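Local coordinates for 70 kDa protein (Xanthomonas sp., PDB 4B2N) that oxidatively cleaves rubber (latex) as a processive dioxygenase that carries two covalently attached c-type hemes, at residues D309-V319 / S447-L455; N64-N72 / T298-D309. All coordinates share one frame; numbering follows the deposited sequence.

Contact 1: D309-V319 / S447-L455; sequences DNVHSEMAFGV and SGWWAYNNL. With HEC (heme c), chain C.
Trp449 O is gripped by two donors that arrive from opposite faces of its carbonyl plane: His312 ND1, at 2.8 Å, and the backbone N of Tyr452. The bond from ND1 lies in the imidazole plane but is bent, with an N-H...O angle of 130°. The same imidazole is stacked face to face on both sides, in an aromatic cluster with Trp449 and Tyr452. Trp449 lays its six-membered ring over one face, centroids 3.5 Å apart and planes at 7°, while Tyr452 covers the opposite face at a centroid distance of 3.7 Å. With NE2 hydrogen-bonded to Glu333 OE1, both ring nitrogens are engaged and the rotation of the ring is fixed. Tyr452 OH takes a nearly straight bond from Val311 N (2.9 Å) and gives one to a water that in turn donates to Asp309 O. Met315 bends at chi3 (77°) and sets its methyl CE at the edge of the Trp449 ring, 3.5 Å from CZ2, with SD also at that edge in a Met-aromatic contact; Val319 CG1 meets Trp450 CZ2 at 3.7 Å. The contact fastens the loop following helix 439-446 to helix 312-319, which packs through Met315 on helix 333-345, through Ala316 on helix 253-261, and through Phe317 on the heme c.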
loop_
_atom_site.group_PDB
_atom_site.type_symbol
_atom_site.label_atom_id
_atom_site.label_comp_id
_atom_site.label_asym_id
_atom_site.label_seq_id
_atom_site.Cartn_x
_atom_site.Cartn_y
_atom_site.Cartn_z
ATOM N N ASP A 309 -14.680 -2.762 3.749
ATOM C CA ASP A 309 -15.251 -4.029 4.279
ATOM C C ASP A 309 -14.631 -5.274 3.587
ATOM O O ASP A 309 -14.701 -6.415 4.103
ATOM C CB ASP A 309 -16.774 -4.057 4.107
ATOM C CG ASP A 309 -17.439 -5.031 5.100
ATOM O OD1 ASP A 309 -17.101 -5.020 6.319
ATOM O OD2 ASP A 309 -18.316 -5.815 4.680
ATOM N N ASN A 310 -14.049 -5.050 2.423
ATOM C CA ASN A 310 -13.612 -6.128 1.574
ATOM C C ASN A 310 -12.214 -6.526 1.939
ATOM O O ASN A 310 -11.447 -5.704 2.369
ATOM C CB ASN A 310 -13.738 -5.777 0.074
ATOM C CG ASN A 310 -12.392 -5.699 -0.613
ATOM O OD1 ASN A 310 -11.938 -6.646 -1.156
ATOM N ND2 ASN A 310 -11.772 -4.513 -0.594
ATOM N N VAL A 311 -11.905 -7.817 1.835
ATOM C CA VAL A 311 -10.532 -8.234 2.058
ATOM C C VAL A 311 -9.966 -8.951 0.852
ATOM O O VAL A 311 -8.790 -9.357 0.881
ATOM C CB VAL A 311 -10.394 -9.155 3.301
ATOM C CG1 VAL A 311 -10.925 -8.414 4.515
ATOM C CG2 VAL A 311 -11.126 -10.493 3.047
ATOM N N HIS A 312 -10.756 -9.058 -0.229
ATOM C CA HIS A 312 -10.261 -9.747 -1.476
ATOM C C HIS A 312 -9.158 -8.970 -2.071
ATOM O O HIS A 312 -8.126 -9.524 -2.512
ATOM C CB HIS A 312 -11.404 -9.950 -2.472
ATOM C CG HIS A 312 -12.320 -11.039 -2.068
ATOM N ND1 HIS A 312 -13.177 -11.616 -2.911
ATOM C CD2 HIS A 312 -12.486 -11.677 -0.825
ATOM C CE1 HIS A 312 -13.899 -12.580 -2.254
ATOM N NE2 HIS A 312 -13.453 -12.644 -0.989
ATOM N N SER A 313 -9.296 -7.638 -2.055
ATOM C CA SER A 313 -8.137 -6.819 -2.466
ATOM C C SER A 313 -6.886 -7.113 -1.591
ATOM O O SER A 313 -5.732 -7.227 -2.110
ATOM C CB SER A 313 -8.491 -5.343 -2.415
ATOM O OG SER A 313 -8.928 -5.006 -1.100
ATOM N N GLU A 314 -7.085 -7.295 -0.279
ATOM C CA GLU A 314 -5.940 -7.495 0.623
ATOM C C GLU A 314 -5.321 -8.838 0.303
ATOM O O GLU A 314 -4.117 -9.081 0.517
ATOM C CB GLU A 314 -6.440 -7.499 2.084
ATOM C CG GLU A 314 -7.045 -6.150 2.485
ATOM C CD GLU A 314 -7.338 -6.026 3.973
ATOM O OE1 GLU A 314 -6.999 -6.984 4.746
ATOM O OE2 GLU A 314 -7.952 -4.973 4.333
ATOM N N MET A 315 -6.166 -9.715 -0.234
ATOM C CA MET A 315 -5.726 -11.067 -0.614
ATOM C C MET A 315 -4.917 -11.238 -1.878
ATOM O O MET A 315 -4.310 -12.309 -2.063
ATOM C CB MET A 315 -6.930 -12.004 -0.682
ATOM C CG MET A 315 -7.508 -12.421 0.666
ATOM S SD MET A 315 -9.192 -13.094 0.472
ATOM C CE MET A 315 -8.780 -14.690 -0.140
ATOM N N ALA A 316 -4.810 -10.185 -2.705
ATOM C CA ALA A 316 -4.198 -10.311 -4.035
ATOM C C ALA A 316 -2.869 -11.126 -4.028
ATOM O O ALA A 316 -2.700 -12.085 -4.811
ATOM C CB ALA A 316 -3.951 -8.931 -4.611
ATOM N N PHE A 317 -1.919 -10.762 -3.154
ATOM C CA PHE A 317 -0.589 -11.446 -3.266
ATOM C C PHE A 317 -0.653 -12.886 -2.813
ATOM O O PHE A 317 0.204 -13.731 -3.185
ATOM C CB PHE A 317 0.471 -10.681 -2.475
ATOM C CG PHE A 317 1.023 -9.504 -3.226
ATOM C CD1 PHE A 317 1.852 -9.689 -4.326
ATOM C CD2 PHE A 317 0.681 -8.209 -2.843
ATOM C CE1 PHE A 317 2.375 -8.562 -5.021
ATOM C CE2 PHE A 317 1.199 -7.101 -3.507
ATOM C CZ PHE A 317 2.031 -7.276 -4.603
ATOM N N GLY A 318 -1.643 -13.196 -1.995
ATOM C CA GLY A 318 -1.757 -14.604 -1.570
ATOM C C GLY A 318 -2.410 -15.448 -2.636
ATOM O O GLY A 318 -2.085 -16.604 -2.836
ATOM N N VAL A 319 -3.386 -14.861 -3.309
ATOM C CA VAL A 319 -4.101 -15.505 -4.428
ATOM C C VAL A 319 -3.096 -15.664 -5.544
ATOM O O VAL A 319 -3.072 -16.704 -6.222
ATOM C CB VAL A 319 -5.288 -14.611 -4.944
ATOM C CG1 VAL A 319 -5.833 -15.165 -6.259
ATOM C CG2 VAL A 319 -6.370 -14.515 -3.888
ATOM N N SER A 447 -17.777 -8.967 -12.103
ATOM C CA SER A 447 -18.544 -10.156 -12.397
ATOM C C SER A 447 -17.857 -11.408 -11.847
ATOM O O SER A 447 -18.023 -12.477 -12.422
ATOM C CB SER A 447 -18.716 -10.298 -13.946
ATOM O OG SER A 447 -17.427 -10.424 -14.564
ATOM N N GLY A 448 -17.070 -11.317 -10.761
ATOM C CA GLY A 448 -16.491 -12.578 -10.262
ATOM C C GLY A 448 -16.165 -12.575 -8.782
ATOM O O GLY A 448 -16.652 -11.748 -8.012
ATOM N N TRP A 449 -15.238 -13.433 -8.405
ATOM C CA TRP A 449 -14.923 -13.637 -6.995
ATOM C C TRP A 449 -14.377 -12.336 -6.383
ATOM O O TRP A 449 -14.700 -11.967 -5.247
ATOM C CB TRP A 449 -13.900 -14.825 -6.945
ATOM C CG TRP A 449 -13.379 -15.060 -5.551
ATOM C CD1 TRP A 449 -13.894 -15.908 -4.562
ATOM C CD2 TRP A 449 -12.227 -14.396 -4.955
ATOM N NE1 TRP A 449 -13.148 -15.815 -3.408
ATOM C CE2 TRP A 449 -12.107 -14.912 -3.591
ATOM C CE3 TRP A 449 -11.314 -13.396 -5.393
ATOM C CZ2 TRP A 449 -11.106 -14.455 -2.714
ATOM C CZ3 TRP A 449 -10.311 -12.983 -4.532
ATOM C CH2 TRP A 449 -10.223 -13.478 -3.195
ATOM N N TRP A 450 -13.591 -11.593 -7.137
ATOM C CA TRP A 450 -13.020 -10.361 -6.622
ATOM C C TRP A 450 -14.083 -9.419 -6.123
ATOM O O TRP A 450 -13.895 -8.767 -5.073
ATOM C CB TRP A 450 -12.158 -9.723 -7.714
ATOM C CG TRP A 450 -11.028 -10.639 -8.039
ATOM C CD1 TRP A 450 -10.955 -11.569 -9.071
ATOM C CD2 TRP A 450 -9.778 -10.795 -7.266
ATOM N NE1 TRP A 450 -9.785 -12.280 -8.966
ATOM C CE2 TRP A 450 -9.042 -11.854 -7.898
ATOM C CE3 TRP A 450 -9.224 -10.128 -6.171
ATOM C CZ2 TRP A 450 -7.751 -12.217 -7.457
ATOM C CZ3 TRP A 450 -7.975 -10.474 -5.730
ATOM C CH2 TRP A 450 -7.254 -11.531 -6.342
ATOM N N ALA A 451 -15.228 -9.385 -6.833
ATOM C CA ALA A 451 -16.305 -8.468 -6.430
ATOM C C ALA A 451 -17.263 -9.192 -5.473
ATOM O O ALA A 451 -18.328 -8.683 -5.249
ATOM C CB ALA A 451 -17.078 -7.872 -7.667
ATOM N N TYR A 452 -16.870 -10.348 -4.920
ATOM C CA TYR A 452 -17.774 -11.144 -4.056
ATOM C C TYR A 452 -19.112 -11.449 -4.760
ATOM O O TYR A 452 -20.228 -11.137 -4.217
ATOM C CB TYR A 452 -18.116 -10.385 -2.749
ATOM C CG TYR A 452 -17.026 -10.196 -1.750
ATOM C CD1 TYR A 452 -15.941 -9.328 -2.001
ATOM C CD2 TYR A 452 -17.082 -10.860 -0.526
ATOM C CE1 TYR A 452 -14.964 -9.094 -1.029
ATOM C CE2 TYR A 452 -16.110 -10.626 0.485
ATOM C CZ TYR A 452 -15.069 -9.755 0.209
ATOM O OH TYR A 452 -14.123 -9.586 1.167
ATOM N N ASN A 453 -19.021 -11.895 -5.996
ATOM C CA ASN A 453 -20.213 -12.279 -6.754
ATOM C C ASN A 453 -20.879 -13.491 -6.137
ATOM O O ASN A 453 -21.956 -13.830 -6.518
ATOM C CB ASN A 453 -19.977 -12.390 -8.296
ATOM C CG ASN A 453 -19.397 -13.735 -8.744
ATOM O OD1 ASN A 453 -18.683 -14.411 -7.976
ATOM N ND2 ASN A 453 -19.647 -14.107 -10.008
ATOM N N ASN A 454 -20.268 -14.110 -5.140
ATOM C CA ASN A 454 -20.997 -15.154 -4.413
ATOM C C ASN A 454 -22.175 -14.576 -3.606
ATOM O O ASN A 454 -23.040 -15.340 -3.162
ATOM C CB ASN A 454 -20.073 -15.971 -3.524
ATOM C CG ASN A 454 -19.432 -15.135 -2.431
ATOM O OD1 ASN A 454 -19.425 -15.547 -1.263
ATOM N ND2 ASN A 454 -18.896 -13.964 -2.792
ATOM N N LEU A 455 -22.238 -13.255 -3.449
ATOM C CA LEU A 455 -23.343 -12.614 -2.770
ATOM C C LEU A 455 -24.509 -12.243 -3.716
ATOM O O LEU A 455 -25.509 -11.624 -3.292
ATOM C CB LEU A 455 -22.860 -11.349 -2.044
ATOM C CG LEU A 455 -21.642 -11.573 -1.177
ATOM C CD1 LEU A 455 -21.304 -10.242 -0.537
ATOM C CD2 LEU A 455 -21.926 -12.658 -0.113
HETATM FE FE HEC C . -0.343 -3.943 0.014
HETATM C CHA HEC C . -2.545 -1.338 -0.725
HETATM C CHB HEC C . -2.617 -5.205 2.380
HETATM C CHC HEC C . 1.454 -6.958 0.311
HETATM C CHD HEC C . 2.109 -2.479 -1.765
HETATM N NA HEC C . -2.119 -3.462 0.649
HETATM C C1A HEC C . -2.830 -2.256 0.367
HETATM C C2A HEC C . -3.973 -2.041 1.241
HETATM C C3A HEC C . -4.034 -3.141 2.146
HETATM C C4A HEC C . -2.880 -3.968 1.773
HETATM C CMA HEC C . -5.015 -3.343 3.284
HETATM C CAA HEC C . -4.983 -0.865 1.254
HETATM C CBA HEC C . -4.287 0.283 1.988
HETATM C CGA HEC C . -5.080 1.576 1.927
HETATM O O1A HEC C . -5.605 1.998 0.839
HETATM O O2A HEC C . -5.089 2.200 2.991
HETATM N NB HEC C . -0.615 -5.702 1.022
HETATM C C1B HEC C . -1.494 -6.013 1.982
HETATM C C2B HEC C . -1.363 -7.341 2.563
HETATM C C3B HEC C . -0.199 -7.855 1.951
HETATM C C4B HEC C . 0.230 -6.766 1.081
HETATM C CMB HEC C . -2.318 -7.868 3.558
HETATM C CAB HEC C . 0.440 -9.212 2.078
HETATM C CBB HEC C . -0.366 -10.295 1.636
HETATM N NC HEC C . 1.418 -4.662 -0.541
HETATM C C1C HEC C . 2.068 -5.877 -0.422
HETATM C C2C HEC C . 3.434 -5.881 -1.005
HETATM C C3C HEC C . 3.575 -4.550 -1.634
HETATM C C4C HEC C . 2.328 -3.850 -1.338
HETATM C CMC HEC C . 4.361 -7.091 -0.984
HETATM C CAC HEC C . 4.725 -3.997 -2.418
HETATM C CBC HEC C . 5.362 -4.848 -3.327
HETATM N ND HEC C . -0.267 -2.219 -1.067
HETATM C C1D HEC C . 0.815 -1.801 -1.723
HETATM C C2D HEC C . 0.637 -0.549 -2.386
HETATM C C3D HEC C . -0.724 -0.230 -2.090
HETATM C C4D HEC C . -1.204 -1.345 -1.282
HETATM C CMD HEC C . 1.572 0.277 -3.193
HETATM C CAD HEC C . -1.450 0.937 -2.661
HETATM C CBD HEC C . -1.782 0.353 -4.090
HETATM C CGD HEC C . -2.435 1.424 -4.931
HETATM O O1D HEC C . -1.782 2.029 -5.818
HETATM O O2D HEC C . -3.633 1.730 -4.613
HETATM O O HOH W 1 -14.917 -9.012 3.580
#

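Contact 2: N64-N72 / T298-D309; sequences NAYFVDLHN and TRQFWDGSLSSD. With HEC (heme c), chain C.
The Phe67 ring has Ser307 OG over the centre of one face, 4.1 Å above its plane, and brings CZ to within 3.6 Å of Asp309 CB. CG of Phe67 stands opposite its own backbone N (chi1 -169°), which swings the ring in beside residues 307-309. The Arg299 guanidinium lies with one face on the Leu306-Ser307 peptide, and Val68 CG2 sits at its edge. Strands 299-300 and 306-307 form a two-stranded antiparallel hairpin whose turn carries the heme-binding Phe301 and Trp302. Folded at chi2 and chi3, the Arg299 chain curls back so that NE donates to Gly304 O within this hairpin, while NH1 makes a weak bond to Tyr66 O across the contact. Hydroxyls tie down two further carbonyls of loop 64-72: Thr298 OG1 donates to Ala65 O at 2.7 Å, and Ser307 OG to Val68 O at 2.6 Å. Ser307 OG also accepts from Asp309 N in an ST turn. His71 ND1 meets Asp309 OD2 at 2.8 Å on the syn side of the carboxylate and Leu70 N meets it at 2.8 Å on the anti side, each tilted out of the carboxylate plane; His71 N adds a longer bond. Asp69 OD1 approaches OD2 to 3.6 Å, and a water donates to both Asp69 OD1 and Asp309 OD1. Three N-H groups converging on OD2, together with this water, would favour a charged Asp309 carboxylate despite its burial and the acidic neighbour.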
loop_
_atom_site.group_PDB
_atom_site.type_symbol
_atom_site.label_atom_id
_atom_site.label_comp_id
_atom_site.label_asym_id
_atom_site.label_seq_id
_atom_site.Cartn_x
_atom_site.Cartn_y
_atom_site.Cartn_z
ATOM N N ASN A 64 -17.555 11.740 0.186
ATOM C CA ASN A 64 -18.031 11.230 -1.096
ATOM C C ASN A 64 -17.614 9.827 -1.376
ATOM O O ASN A 64 -17.997 9.285 -2.413
ATOM C CB ASN A 64 -17.679 12.168 -2.248
ATOM C CG ASN A 64 -16.199 12.173 -2.546
ATOM O OD1 ASN A 64 -15.469 11.314 -2.112
ATOM N ND2 ASN A 64 -15.757 13.163 -3.295
ATOM N N ALA A 65 -16.883 9.196 -0.451
ATOM C CA ALA A 65 -16.453 7.819 -0.709
ATOM C C ALA A 65 -17.093 6.932 0.345
ATOM O O ALA A 65 -16.596 6.853 1.498
ATOM C CB ALA A 65 -14.937 7.715 -0.658
ATOM N N TYR A 66 -18.189 6.275 -0.055
ATOM C CA TYR A 66 -18.991 5.602 0.913
ATOM C C TYR A 66 -18.495 4.220 1.162
ATOM O O TYR A 66 -18.032 3.553 0.232
ATOM C CB TYR A 66 -20.461 5.567 0.545
ATOM C CG TYR A 66 -21.087 6.941 0.424
ATOM C CD1 TYR A 66 -21.008 7.869 1.461
ATOM C CD2 TYR A 66 -21.742 7.326 -0.732
ATOM C CE1 TYR A 66 -21.586 9.154 1.342
ATOM C CE2 TYR A 66 -22.306 8.615 -0.851
ATOM C CZ TYR A 66 -22.248 9.502 0.209
ATOM O OH TYR A 66 -22.792 10.787 0.120
ATOM N N PHE A 67 -18.644 3.800 2.411
ATOM C CA PHE A 67 -18.441 2.439 2.836
ATOM C C PHE A 67 -19.504 1.537 2.230
ATOM O O PHE A 67 -20.649 1.922 2.171
ATOM C CB PHE A 67 -18.577 2.411 4.338
ATOM C CG PHE A 67 -18.154 1.136 4.981
ATOM C CD1 PHE A 67 -16.763 0.859 5.229
ATOM C CD2 PHE A 67 -19.096 0.198 5.309
ATOM C CE1 PHE A 67 -16.359 -0.320 5.855
ATOM C CE2 PHE A 67 -18.711 -0.961 6.003
ATOM C CZ PHE A 67 -17.326 -1.233 6.257
ATOM N N VAL A 68 -19.143 0.315 1.819
ATOM C CA VAL A 68 -20.132 -0.654 1.369
ATOM C C VAL A 68 -20.033 -1.881 2.253
ATOM O O VAL A 68 -18.954 -2.493 2.378
ATOM C CB VAL A 68 -19.940 -1.108 -0.114
ATOM C CG1 VAL A 68 -20.940 -2.235 -0.424
ATOM C CG2 VAL A 68 -20.190 0.066 -1.014
ATOM N N ASP A 69 -21.149 -2.246 2.845
ATOM C CA ASP A 69 -21.186 -3.345 3.792
ATOM C C ASP A 69 -21.408 -4.617 2.991
ATOM O O ASP A 69 -22.473 -4.822 2.438
ATOM C CB ASP A 69 -22.270 -3.081 4.855
ATOM C CG ASP A 69 -22.368 -4.208 5.879
ATOM O OD1 ASP A 69 -21.716 -5.273 5.710
ATOM O OD2 ASP A 69 -23.142 -4.056 6.830
ATOM N N LEU A 70 -20.373 -5.462 2.863
ATOM C CA LEU A 70 -20.524 -6.721 2.132
ATOM C C LEU A 70 -21.099 -7.860 2.977
ATOM O O LEU A 70 -21.587 -8.890 2.436
ATOM C CB LEU A 70 -19.133 -7.230 1.597
ATOM C CG LEU A 70 -18.531 -6.124 0.712
ATOM C CD1 LEU A 70 -17.053 -6.424 0.428
ATOM C CD2 LEU A 70 -19.383 -5.893 -0.567
ATOM N N HIS A 71 -20.998 -7.697 4.312
ATOM C CA HIS A 71 -21.489 -8.726 5.257
ATOM C C HIS A 71 -22.988 -8.768 5.334
ATOM O O HIS A 71 -23.575 -9.825 5.337
ATOM C CB HIS A 71 -20.806 -8.574 6.631
ATOM C CG HIS A 71 -19.365 -8.999 6.600
ATOM N ND1 HIS A 71 -18.403 -8.253 5.993
ATOM C CD2 HIS A 71 -18.763 -10.182 6.992
ATOM C CE1 HIS A 71 -17.237 -8.936 6.050
ATOM N NE2 HIS A 71 -17.463 -10.087 6.705
ATOM N N ASN A 72 -23.604 -7.602 5.301
ATOM C CA ASN A 72 -25.056 -7.476 5.245
ATOM C C ASN A 72 -25.311 -6.531 4.072
ATOM O O ASN A 72 -25.533 -5.319 4.295
ATOM C CB ASN A 72 -25.546 -6.988 6.624
ATOM C CG ASN A 72 -25.510 -8.117 7.631
ATOM O OD1 ASN A 72 -26.375 -8.994 7.593
ATOM N ND2 ASN A 72 -24.465 -8.186 8.435
ATOM N N THR A 298 -12.715 4.580 4.784
ATOM C CA THR A 298 -13.872 3.859 4.205
ATOM C C THR A 298 -13.551 3.060 2.980
ATOM O O THR A 298 -14.256 2.038 2.714
ATOM C CB THR A 298 -15.018 4.862 3.871
ATOM O OG1 THR A 298 -14.504 5.800 2.899
ATOM C CG2 THR A 298 -15.493 5.620 5.153
ATOM N N ARG A 299 -12.438 3.387 2.287
ATOM C CA ARG A 299 -12.094 2.683 1.047
ATOM C C ARG A 299 -10.691 2.087 1.116
ATOM O O ARG A 299 -9.872 2.512 1.927
ATOM C CB ARG A 299 -12.103 3.632 -0.185
ATOM C CG ARG A 299 -13.333 4.525 -0.278
ATOM C CD ARG A 299 -14.628 3.737 -0.443
ATOM N NE ARG A 299 -14.706 3.073 -1.752
ATOM C CZ ARG A 299 -15.671 2.290 -2.184
ATOM N NH1 ARG A 299 -16.711 1.990 -1.414
ATOM N NH2 ARG A 299 -15.591 1.792 -3.436
ATOM N N GLN A 300 -10.424 1.239 0.141
ATOM C CA GLN A 300 -9.087 0.673 -0.101
ATOM C C GLN A 300 -8.504 1.369 -1.359
ATOM O O GLN A 300 -9.237 1.724 -2.280
ATOM C CB GLN A 300 -9.229 -0.837 -0.398
ATOM C CG GLN A 300 -10.064 -1.570 0.636
ATOM C CD GLN A 300 -9.208 -2.265 1.679
ATOM O OE1 GLN A 300 -9.661 -3.179 2.362
ATOM N NE2 GLN A 300 -8.032 -1.758 1.882
ATOM N N PHE A 301 -7.170 1.460 -1.398
ATOM C CA PHE A 301 -6.402 1.790 -2.536
ATOM C C PHE A 301 -6.386 3.285 -2.735
ATOM O O PHE A 301 -7.266 4.032 -2.219
ATOM C CB PHE A 301 -6.857 0.998 -3.771
ATOM C CG PHE A 301 -6.477 -0.484 -3.739
ATOM C CD1 PHE A 301 -5.289 -0.928 -3.193
ATOM C CD2 PHE A 301 -7.314 -1.429 -4.345
ATOM C CE1 PHE A 301 -4.928 -2.298 -3.212
ATOM C CE2 PHE A 301 -6.957 -2.791 -4.397
ATOM C CZ PHE A 301 -5.752 -3.241 -3.821
ATOM N N TRP A 302 -5.351 3.742 -3.436
ATOM C CA TRP A 302 -5.154 5.185 -3.612
ATOM C C TRP A 302 -6.275 5.870 -4.327
ATOM O O TRP A 302 -6.458 7.067 -4.135
ATOM C CB TRP A 302 -3.859 5.446 -4.403
ATOM C CG TRP A 302 -2.697 5.425 -3.472
ATOM C CD1 TRP A 302 -1.655 4.491 -3.368
ATOM C CD2 TRP A 302 -2.415 6.450 -2.492
ATOM N NE1 TRP A 302 -0.774 4.876 -2.407
ATOM C CE2 TRP A 302 -1.163 6.076 -1.857
ATOM C CE3 TRP A 302 -3.037 7.697 -2.153
ATOM C CZ2 TRP A 302 -0.603 6.850 -0.855
ATOM C CZ3 TRP A 302 -2.453 8.483 -1.150
ATOM C CH2 TRP A 302 -1.245 8.091 -0.525
ATOM N N ASP A 303 -7.009 5.121 -5.132
ATOM C CA ASP A 303 -8.168 5.656 -5.873
ATOM C C ASP A 303 -9.495 5.455 -5.105
ATOM O O ASP A 303 -10.564 5.835 -5.607
ATOM C CB ASP A 303 -8.300 4.981 -7.265
ATOM C CG ASP A 303 -8.161 3.442 -7.195
ATOM O OD1 ASP A 303 -8.233 2.850 -6.098
ATOM O OD2 ASP A 303 -8.022 2.805 -8.268
ATOM N N GLY A 304 -9.435 4.883 -3.921
ATOM C CA GLY A 304 -10.667 4.668 -3.156
ATOM C C GLY A 304 -11.593 3.714 -3.904
ATOM O O GLY A 304 -12.793 3.782 -3.766
ATOM N N SER A 305 -11.027 2.846 -4.718
ATOM C CA SER A 305 -11.852 2.013 -5.628
ATOM C C SER A 305 -12.782 0.971 -4.938
ATOM O O SER A 305 -13.834 0.600 -5.513
ATOM C CB SER A 305 -10.924 1.274 -6.557
ATOM O OG SER A 305 -10.002 0.510 -5.832
ATOM N N LEU A 306 -12.372 0.443 -3.794
ATOM C CA LEU A 306 -13.119 -0.621 -3.116
ATOM C C LEU A 306 -13.483 -0.336 -1.703
ATOM O O LEU A 306 -12.753 0.353 -1.025
ATOM C CB LEU A 306 -12.294 -1.921 -3.130
ATOM C CG LEU A 306 -11.854 -2.426 -4.509
ATOM C CD1 LEU A 306 -10.778 -3.466 -4.404
ATOM C CD2 LEU A 306 -13.046 -2.998 -5.275
ATOM N N SER A 307 -14.590 -0.918 -1.216
ATOM C CA SER A 307 -14.982 -0.812 0.206
ATOM C C SER A 307 -13.946 -1.361 1.140
ATOM O O SER A 307 -13.409 -2.459 0.898
ATOM C CB SER A 307 -16.246 -1.633 0.469
ATOM O OG SER A 307 -16.631 -1.473 1.839
ATOM N N SER A 308 -13.675 -0.648 2.236
ATOM C CA SER A 308 -12.835 -1.209 3.285
ATOM C C SER A 308 -13.413 -2.444 3.992
ATOM O O SER A 308 -12.730 -3.042 4.796
ATOM C CB SER A 308 -12.479 -0.158 4.343
ATOM O OG SER A 308 -11.653 0.815 3.712
ATOM N N ASP A 309 -14.680 -2.762 3.749
ATOM C CA ASP A 309 -15.251 -4.029 4.279
ATOM C C ASP A 309 -14.631 -5.274 3.587
ATOM O O ASP A 309 -14.701 -6.415 4.103
ATOM C CB ASP A 309 -16.774 -4.057 4.107
ATOM C CG ASP A 309 -17.439 -5.031 5.100
ATOM O OD1 ASP A 309 -17.101 -5.020 6.319
ATOM O OD2 ASP A 309 -18.316 -5.815 4.680
HETATM FE FE HEC C . -0.343 -3.943 0.014
HETATM C CHA HEC C . -2.545 -1.338 -0.725
HETATM C CHB HEC C . -2.617 -5.205 2.380
HETATM C CHC HEC C . 1.454 -6.958 0.311
HETATM C CHD HEC C . 2.109 -2.479 -1.765
HETATM N NA HEC C . -2.119 -3.462 0.649
HETATM C C1A HEC C . -2.830 -2.256 0.367
HETATM C C2A HEC C . -3.973 -2.041 1.241
HETATM C C3A HEC C . -4.034 -3.141 2.146
HETATM C C4A HEC C . -2.880 -3.968 1.773
HETATM C CMA HEC C . -5.015 -3.343 3.284
HETATM C CAA HEC C . -4.983 -0.865 1.254
HETATM C CBA HEC C . -4.287 0.283 1.988
HETATM C CGA HEC C . -5.080 1.576 1.927
HETATM O O1A HEC C . -5.605 1.998 0.839
HETATM O O2A HEC C . -5.089 2.200 2.991
HETATM N NB HEC C . -0.615 -5.702 1.022
HETATM C C1B HEC C . -1.494 -6.013 1.982
HETATM C C2B HEC C . -1.363 -7.341 2.563
HETATM C C3B HEC C . -0.199 -7.855 1.951
HETATM C C4B HEC C . 0.230 -6.766 1.081
HETATM C CMB HEC C . -2.318 -7.868 3.558
HETATM C CAB HEC C . 0.440 -9.212 2.078
HETATM C CBB HEC C . -0.366 -10.295 1.636
HETATM N NC HEC C . 1.418 -4.662 -0.541
HETATM C C1C HEC C . 2.068 -5.877 -0.422
HETATM C C2C HEC C . 3.434 -5.881 -1.005
HETATM C C3C HEC C . 3.575 -4.550 -1.634
HETATM C C4C HEC C . 2.328 -3.850 -1.338
HETATM C CMC HEC C . 4.361 -7.091 -0.984
HETATM C CAC HEC C . 4.725 -3.997 -2.418
HETATM C CBC HEC C . 5.362 -4.848 -3.327
HETATM N ND HEC C . -0.267 -2.219 -1.067
HETATM C C1D HEC C . 0.815 -1.801 -1.723
HETATM C C2D HEC C . 0.637 -0.549 -2.386
HETATM C C3D HEC C . -0.724 -0.230 -2.090
HETATM C C4D HEC C . -1.204 -1.345 -1.282
HETATM C CMD HEC C . 1.572 0.277 -3.193
HETATM C CAD HEC C . -1.450 0.937 -2.661
HETATM C CBD HEC C . -1.782 0.353 -4.090
HETATM C CGD HEC C . -2.435 1.424 -4.931
HETATM O O1D HEC C . -1.782 2.029 -5.818
HETATM O O2D HEC C . -3.633 1.730 -4.613
HETATM O O HOH W 2 -19.532 -5.114 7.522
#

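In the fold
Contacts 1 and 2 follow one another along the chain and meet at Asp309, their centres 13 Å apart: its side chain serves contact 2, and its carbonyl the water bridge of contact 1. They also touch directly, with Asn310 CB 3.4 Å from Leu70 CD1. Both border the heme c bound through Cys191, Cys194 and His195. In contact 2 the turn of the hairpin holds the propionates, Phe301 N donating to O1A at 2.8 Å and Trp302 N to O2D at 2.9 Å. From contact 1, Phe317 CE2 reaches the porphyrin atom C1C at 3.4 Å, and Glu314 lies near the CMA methyl. Residues 298-319 thus touch the heme at both the hairpin turn and helix 312-319, and also meet the loops 64-72 and 447-455.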